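Oxalate--CoA ligase (Arabidopsis thaliana, PDB 5IE3) belongs to the ANL superfamily of AMP-binding enzymes and holds adenosine monophosphate in this crystal structure. Local coordinates at residues T392-Y397 / V407-E412; P331-S336 / D401-L406. All coordinates share one frame; numbering follows the deposited sequence.

Overall arrangement
Both contacts draw on strand 404-409: contact 1 pairs its end with strand 394-398 in a beta hairpin, and contact 2 ties its beginning and the turn before it to the loop 331-336. Their centres lie about 15 Å apart, and the hairpin joins them directly, His405 N and Tyr397 O lying 2.8 Å apart, a probable hydrogen bond. Each reaches adenosine monophosphate at a different place. In contact 1 Asp394 binds both ribose hydroxyls, with Asp394 OD1 2.5 Å from AMP O2', and the Arg409 side chain lies about 7 Å from a bound oxalic acid; in contact 2 Leu406 CD1 lies 3.7 Å from AMP C2 of the adenine. One strand thus runs from the loop 331-336 to the nucleotide pocket.

Contact 1 (T392-Y397 / V407-E412); sequences TGDIGY and VGRIKE. With AMP (adenosine monophosphate), chain C.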
loop_
_atom_site.group_PDB
_atom_site.type_symbol
_atom_site.label_atom_id
_atom_site.label_comp_id
_atom_site.label_asym_id
_atom_site.label_seq_id
_atom_site.Cartn_x
_atom_site.Cartn_y
_atom_site.Cartn_z
ATOM N N THR A 392 -5.920 -15.466 3.697
ATOM C CA THR A 392 -5.404 -14.410 2.808
ATOM C C THR A 392 -5.553 -14.698 1.317
ATOM O O THR A 392 -5.478 -13.779 0.516
ATOM C CB THR A 392 -3.894 -14.132 3.017
ATOM O OG1 THR A 392 -3.151 -15.313 2.678
ATOM C CG2 THR A 392 -3.622 -13.730 4.473
ATOM N N GLY A 393 -5.674 -15.972 0.958
ATOM C CA GLY A 393 -5.672 -16.366 -0.437
ATOM C C GLY A 393 -4.260 -16.518 -0.991
ATOM O O GLY A 393 -4.094 -16.764 -2.174
ATOM N N ASP A 394 -3.244 -16.333 -0.142
ATOM C CA ASP A 394 -1.841 -16.497 -0.545
ATOM C C ASP A 394 -1.296 -17.821 -0.063
ATOM O O ASP A 394 -1.551 -18.238 1.067
ATOM C CB ASP A 394 -0.961 -15.366 0.015
ATOM C CG ASP A 394 -1.348 -14.005 -0.528
ATOM O OD1 ASP A 394 -1.460 -13.847 -1.790
ATOM O OD2 ASP A 394 -1.597 -13.097 0.308
ATOM N N ILE A 395 -0.539 -18.473 -0.937
ATOM C CA ILE A 395 0.212 -19.653 -0.600
ATOM C C ILE A 395 1.655 -19.259 -0.254
ATOM O O ILE A 395 2.324 -18.490 -1.005
ATOM C CB ILE A 395 0.227 -20.671 -1.774
ATOM C CG1 ILE A 395 -1.205 -21.085 -2.134
ATOM C CG2 ILE A 395 1.123 -21.859 -1.432
ATOM C CD1 ILE A 395 -1.910 -21.834 -0.997
ATOM N N GLY A 396 2.102 -19.789 0.880
ATOM C CA GLY A 396 3.465 -19.613 1.370
ATOM C C GLY A 396 3.908 -20.707 2.347
ATOM O O GLY A 396 3.184 -21.688 2.631
ATOM N N TYR A 397 5.127 -20.560 2.853
ATOM C CA TYR A 397 5.628 -21.445 3.913
ATOM C C TYR A 397 6.596 -20.663 4.798
ATOM O O TYR A 397 7.218 -19.684 4.360
ATOM C CB TYR A 397 6.329 -22.697 3.336
ATOM C CG TYR A 397 7.562 -22.335 2.534
ATOM C CD1 TYR A 397 8.813 -22.203 3.149
ATOM C CD2 TYR A 397 7.472 -22.089 1.168
ATOM C CE1 TYR A 397 9.946 -21.845 2.414
ATOM C CE2 TYR A 397 8.598 -21.729 0.422
ATOM C CZ TYR A 397 9.825 -21.605 1.045
ATOM O OH TYR A 397 10.924 -21.253 0.293
ATOM N N VAL A 407 4.662 -17.981 -2.205
ATOM C CA VAL A 407 4.718 -18.788 -3.422
ATOM C C VAL A 407 3.799 -18.128 -4.463
ATOM O O VAL A 407 4.127 -18.058 -5.654
ATOM C CB VAL A 407 4.291 -20.262 -3.145
ATOM C CG1 VAL A 407 4.217 -21.055 -4.431
ATOM C CG2 VAL A 407 5.264 -20.927 -2.168
ATOM N N GLY A 408 2.668 -17.608 -3.995
ATOM C CA GLY A 408 1.832 -16.791 -4.865
ATOM C C GLY A 408 0.356 -16.878 -4.500
ATOM O O GLY A 408 -0.007 -17.648 -3.619
ATOM N N ARG A 409 -0.484 -16.078 -5.158
ATOM C CA ARG A 409 -1.934 -16.188 -4.972
ATOM C C ARG A 409 -2.388 -17.559 -5.437
ATOM O O ARG A 409 -1.930 -18.030 -6.470
ATOM C CB ARG A 409 -2.681 -15.090 -5.741
ATOM C CG ARG A 409 -2.315 -13.670 -5.271
ATOM C CD ARG A 409 -3.060 -12.596 -6.061
ATOM N NE ARG A 409 -2.737 -11.223 -5.643
ATOM C CZ ARG A 409 -1.667 -10.544 -6.067
ATOM N NH1 ARG A 409 -0.800 -11.113 -6.908
ATOM N NH2 ARG A 409 -1.455 -9.297 -5.638
ATOM N N ILE A 410 -3.274 -18.191 -4.663
ATOM C CA ILE A 410 -3.821 -19.495 -5.019
ATOM C C ILE A 410 -4.216 -19.559 -6.499
ATOM O O ILE A 410 -3.802 -20.472 -7.232
ATOM C CB ILE A 410 -5.056 -19.829 -4.153
ATOM C CG1 ILE A 410 -4.619 -20.057 -2.697
ATOM C CG2 ILE A 410 -5.782 -21.065 -4.725
ATOM C CD1 ILE A 410 -5.787 -20.102 -1.653
ATOM N N LYS A 411 -4.970 -18.570 -6.958
ATOM C CA LYS A 411 -5.497 -18.653 -8.325
ATOM C C LYS A 411 -4.517 -18.194 -9.438
ATOM O O LYS A 411 -4.880 -18.187 -10.601
ATOM C CB LYS A 411 -6.819 -17.859 -8.401
ATOM C CG LYS A 411 -7.711 -18.131 -7.179
ATOM C CD LYS A 411 -9.171 -17.684 -7.321
ATOM C CE LYS A 411 -9.615 -17.495 -8.766
ATOM N NZ LYS A 411 -11.053 -17.081 -8.831
ATOM N N GLU A 412 -3.291 -17.799 -9.076
ATOM C CA GLU A 412 -2.253 -17.446 -10.057
ATOM C C GLU A 412 -1.199 -18.530 -10.211
ATOM O O GLU A 412 -0.377 -18.451 -11.114
ATOM C CB GLU A 412 -1.573 -16.146 -9.653
ATOM C CG GLU A 412 -2.493 -14.954 -9.881
ATOM C CD GLU A 412 -1.825 -13.617 -9.587
ATOM O OE1 GLU A 412 -0.712 -13.602 -8.982
ATOM O OE2 GLU A 412 -2.440 -12.589 -9.948
HETATM P P AMP C . -4.293 -5.687 -2.075
HETATM O O1P AMP C . -4.804 -5.926 -0.665
HETATM O O2P AMP C . -5.290 -5.992 -3.167
HETATM O O3P AMP C . -3.567 -4.382 -2.282
HETATM O "O5'" AMP C . -3.204 -6.830 -2.351
HETATM C "C5'" AMP C . -2.756 -7.713 -1.325
HETATM C "C4'" AMP C . -1.984 -8.874 -1.928
HETATM O "O4'" AMP C . -0.704 -8.413 -2.437
HETATM C "C3'" AMP C . -1.586 -9.969 -0.968
HETATM O "O3'" AMP C . -2.670 -10.819 -0.631
HETATM C "C2'" AMP C . -0.460 -10.662 -1.721
HETATM O "O2'" AMP C . -1.009 -11.519 -2.717
HETATM C "C1'" AMP C . 0.212 -9.477 -2.422
HETATM N N9 AMP C . 1.417 -9.016 -1.714
HETATM C C8 AMP C . 1.499 -8.066 -0.771
HETATM N N7 AMP C . 2.786 -7.898 -0.350
HETATM C C5 AMP C . 3.540 -8.771 -1.082
HETATM C C6 AMP C . 4.971 -9.140 -1.178
HETATM N N6 AMP C . 5.880 -8.500 -0.406
HETATM N N1 AMP C . 5.316 -10.115 -2.057
HETATM C C2 AMP C . 4.406 -10.730 -2.842
HETATM N N3 AMP C . 3.093 -10.450 -2.798
HETATM C C4 AMP C . 2.628 -9.500 -1.962
HETATM O O HOH W 1 -5.988 -16.478 -5.011
#
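A classic beta bulge interrupts the antiparallel hairpin of strands 394-398 and 404-409 at the ribose end of the nucleotide pocket: Val407 and Gly408 both face Ile395. The evidence is the double use of Ile395 O, which accepts from Val407 N at 2.7 Å and from Gly408 N at 3.1 Å. Ile395 N returns a bond to Gly408 O, and beyond it Gly393 O takes Ile410 N in an almost straight bond (N-H...O 176°).

Apolar packing lies alongside this ladder. Ile395 reaches Ile410 with its CG1 branch, CG1 to CG1 3.6 Å, the two chains crossing at about a right angle, while its CG2 branch leans on Val407 CB. Val407 CG2 meets the edge of the Tyr397 ring.

Asp394, in a non-hydrogen-bonded pair with Arg409, turns its side chain to the ligand. Its carboxylate grips the ribose at two points: AMP O2' donates to OD1 at 2.5 Å and AMP O3' to OD2 at 2.7 Å. Tyr312 OH also bonds OD2, which helps fix the carboxylate's rotation. Arg409, extended from CG to NE, has AMP O2' over one guanidinium face, 3.3 Å above the plane and offset toward the rim. Its NH1 donates to Glu412 OE1 at 3.2 Å, a salt bridge lying near the guanidinium plane but reaching the carboxylate from above.

Contact 2 (P331-S336 / D401-L406); sequences PHKPGS and DGYLHL. With AMP (adenosine monophosphate), chain C.
Three direct hydrogen bonds, one of them a salt bridge, tie the loop 331-336 to residues 401-406. Tyr403 OH donates to Pro331 O at 2.6 Å, with the acceptor in the plane of the ring at its edge. Ser336 OG donates to Leu404 O, also at 2.6 Å, but from 46° out of the carbonyl plane, well off the usual in-plane direction; chi1 171° turns the hydroxyl away from its own N, and OG accepts from Gly338 N as well. Lys333 NZ reaches the anti lone pair of Asp401 OD2 at 2.8 Å. A second salt bridge, to Asp399, holds the same ammonium, and Asp399 OD2 also accepts from His405 NE2.

CH-pi and cation-pi contacts over the ring faces accompany these bonds. The extended Lys333 chain runs obliquely across Tyr403, with CE above the ring centre, 4.0 Å from the centroid, in a CH-pi contact; NZ lies 4.8 Å from that centroid, an off-centre cation-pi pair. Ser336 CB makes a second CH-pi contact, 3.9 Å from the His405 centroid and offset toward the rim of the imidazole.

Water completes the junction. Gly335 O accepts from three waters: one links it to Leu406 N, one to Leu406 O, and the third lies 2.8 Å from His405 ND1 in the imidazole plane.

Lys333 O accepts from Ser336 N, closing a type II beta turn with Gly335 at its third position (phi 81°). The arrangement is that of a loop with a type II beta turn docked on the hairpin's connecting turn and the start of strand 404-409, which continues through Leu406 to the adenine pocket of this AMP-binding fold.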
loop_
_atom_site.group_PDB
_atom_site.type_symbol
_atom_site.label_atom_id
_atom_site.label_comp_id
_atom_site.label_asym_id
_atom_site.label_seq_id
_atom_site.Cartn_x
_atom_site.Cartn_y
_atom_site.Cartn_z
ATOM N N PRO A 331 18.515 -10.839 10.480
ATOM C CA PRO A 331 18.831 -10.716 9.043
ATOM C C PRO A 331 17.592 -10.374 8.234
ATOM O O PRO A 331 16.469 -10.585 8.726
ATOM C CB PRO A 331 19.351 -12.111 8.665
ATOM C CG PRO A 331 18.683 -13.038 9.680
ATOM C CD PRO A 331 18.627 -12.232 10.957
ATOM N N HIS A 332 17.777 -9.867 7.017
ATOM C CA HIS A 332 16.664 -9.777 6.089
ATOM C C HIS A 332 16.993 -10.705 4.937
ATOM O O HIS A 332 18.113 -10.725 4.459
ATOM C CB HIS A 332 16.378 -8.328 5.621
ATOM C CG HIS A 332 17.569 -7.582 5.101
ATOM N ND1 HIS A 332 18.538 -7.057 5.928
ATOM C CD2 HIS A 332 17.930 -7.243 3.841
ATOM C CE1 HIS A 332 19.446 -6.433 5.200
ATOM N NE2 HIS A 332 19.102 -6.532 3.930
ATOM N N LYS A 333 16.012 -11.504 4.542
ATOM C CA LYS A 333 16.211 -12.576 3.589
ATOM C C LYS A 333 15.651 -12.233 2.205
ATOM O O LYS A 333 14.459 -11.992 2.074
ATOM C CB LYS A 333 15.539 -13.861 4.094
ATOM C CG LYS A 333 16.116 -14.460 5.388
ATOM C CD LYS A 333 15.563 -15.865 5.643
ATOM C CE LYS A 333 16.137 -16.470 6.955
ATOM N NZ LYS A 333 15.810 -17.930 7.112
ATOM N N PRO A 334 16.505 -12.242 1.173
ATOM C CA PRO A 334 15.980 -12.084 -0.191
ATOM C C PRO A 334 14.969 -13.193 -0.463
ATOM O O PRO A 334 15.157 -14.318 0.030
ATOM C CB PRO A 334 17.233 -12.212 -1.088
ATOM C CG PRO A 334 18.395 -11.873 -0.173
ATOM C CD PRO A 334 17.971 -12.426 1.190
ATOM N N GLY A 335 13.893 -12.857 -1.166
ATOM C CA GLY A 335 12.844 -13.813 -1.485
ATOM C C GLY A 335 11.832 -14.071 -0.376
ATOM O O GLY A 335 10.877 -14.822 -0.570
ATOM N N SER A 336 12.024 -13.434 0.778
ATOM C CA SER A 336 11.188 -13.670 1.951
ATOM C C SER A 336 10.593 -12.364 2.447
ATOM O O SER A 336 11.225 -11.306 2.328
ATOM C CB SER A 336 11.995 -14.302 3.098
ATOM O OG SER A 336 11.220 -14.319 4.289
ATOM N N ASP A 401 13.585 -20.527 10.530
ATOM C CA ASP A 401 13.752 -19.294 11.317
ATOM C C ASP A 401 12.439 -18.556 11.536
ATOM O O ASP A 401 12.421 -17.513 12.198
ATOM C CB ASP A 401 14.746 -18.358 10.633
ATOM C CG ASP A 401 16.155 -18.949 10.572
ATOM O OD1 ASP A 401 16.579 -19.579 11.576
ATOM O OD2 ASP A 401 16.814 -18.818 9.516
ATOM N N GLY A 402 11.351 -19.061 10.952
ATOM C CA GLY A 402 10.052 -18.427 11.108
ATOM C C GLY A 402 9.825 -17.288 10.115
ATOM O O GLY A 402 8.919 -16.457 10.302
ATOM N N TYR A 403 10.669 -17.230 9.080
ATOM C CA TYR A 403 10.504 -16.244 8.013
ATOM C C TYR A 403 9.559 -16.784 6.952
ATOM O O TYR A 403 9.687 -17.937 6.537
ATOM C CB TYR A 403 11.837 -15.894 7.359
ATOM C CG TYR A 403 12.718 -14.939 8.141
ATOM C CD1 TYR A 403 13.185 -13.752 7.553
ATOM C CD2 TYR A 403 13.121 -15.238 9.436
ATOM C CE1 TYR A 403 14.031 -12.881 8.251
ATOM C CE2 TYR A 403 13.960 -14.391 10.138
ATOM C CZ TYR A 403 14.428 -13.214 9.538
ATOM O OH TYR A 403 15.240 -12.351 10.245
ATOM N N LEU A 404 8.613 -15.952 6.523
ATOM C CA LEU A 404 7.631 -16.348 5.526
ATOM C C LEU A 404 8.180 -16.190 4.103
ATOM O O LEU A 404 8.789 -15.162 3.773
ATOM C CB LEU A 404 6.357 -15.500 5.691
ATOM C CG LEU A 404 5.223 -15.700 4.704
ATOM C CD1 LEU A 404 4.718 -17.158 4.747
ATOM C CD2 LEU A 404 4.070 -14.737 5.050
ATOM N N HIS A 405 7.957 -17.208 3.276
ATOM C CA HIS A 405 8.271 -17.152 1.854
ATOM C C HIS A 405 6.963 -17.327 1.085
ATOM O O HIS A 405 6.253 -18.328 1.280
ATOM C CB HIS A 405 9.285 -18.251 1.454
ATOM C CG HIS A 405 10.570 -18.206 2.233
ATOM N ND1 HIS A 405 11.783 -17.874 1.655
ATOM C CD2 HIS A 405 10.833 -18.451 3.539
ATOM C CE1 HIS A 405 12.735 -17.923 2.573
ATOM N NE2 HIS A 405 12.182 -18.275 3.726
ATOM N N LEU A 406 6.638 -16.359 0.240
ATOM C CA LEU A 406 5.408 -16.419 -0.534
ATOM C C LEU A 406 5.629 -17.150 -1.848
ATOM O O LEU A 406 6.644 -16.953 -2.529
ATOM C CB LEU A 406 4.876 -15.015 -0.800
ATOM C CG LEU A 406 4.438 -14.298 0.485
ATOM C CD1 LEU A 406 4.146 -12.828 0.161
ATOM C CD2 LEU A 406 3.239 -14.981 1.119
HETATM P P AMP C . -4.293 -5.687 -2.075
HETATM O O1P AMP C . -4.804 -5.926 -0.665
HETATM O O2P AMP C . -5.290 -5.992 -3.167
HETATM O O3P AMP C . -3.567 -4.382 -2.282
HETATM O "O5'" AMP C . -3.204 -6.830 -2.351
HETATM C "C5'" AMP C . -2.756 -7.713 -1.325
HETATM C "C4'" AMP C . -1.984 -8.874 -1.928
HETATM O "O4'" AMP C . -0.704 -8.413 -2.437
HETATM C "C3'" AMP C . -1.586 -9.969 -0.968
HETATM O "O3'" AMP C . -2.670 -10.819 -0.631
HETATM C "C2'" AMP C . -0.460 -10.662 -1.721
HETATM O "O2'" AMP C . -1.009 -11.519 -2.717
HETATM C "C1'" AMP C . 0.212 -9.477 -2.422
HETATM N N9 AMP C . 1.417 -9.016 -1.714
HETATM C C8 AMP C . 1.499 -8.066 -0.771
HETATM N N7 AMP C . 2.786 -7.898 -0.350
HETATM C C5 AMP C . 3.540 -8.771 -1.082
HETATM C C6 AMP C . 4.971 -9.140 -1.178
HETATM N N6 AMP C . 5.880 -8.500 -0.406
HETATM N N1 AMP C . 5.316 -10.115 -2.057
HETATM C C2 AMP C . 4.406 -10.730 -2.842
HETATM N N3 AMP C . 3.093 -10.450 -2.798
HETATM C C4 AMP C . 2.628 -9.500 -1.962
HETATM O O HOH W 2 8.230 -13.982 -0.101
HETATM O O HOH W 3 11.597 -17.614 -1.112
HETATM O O HOH W 4 9.310 -16.053 -2.702
#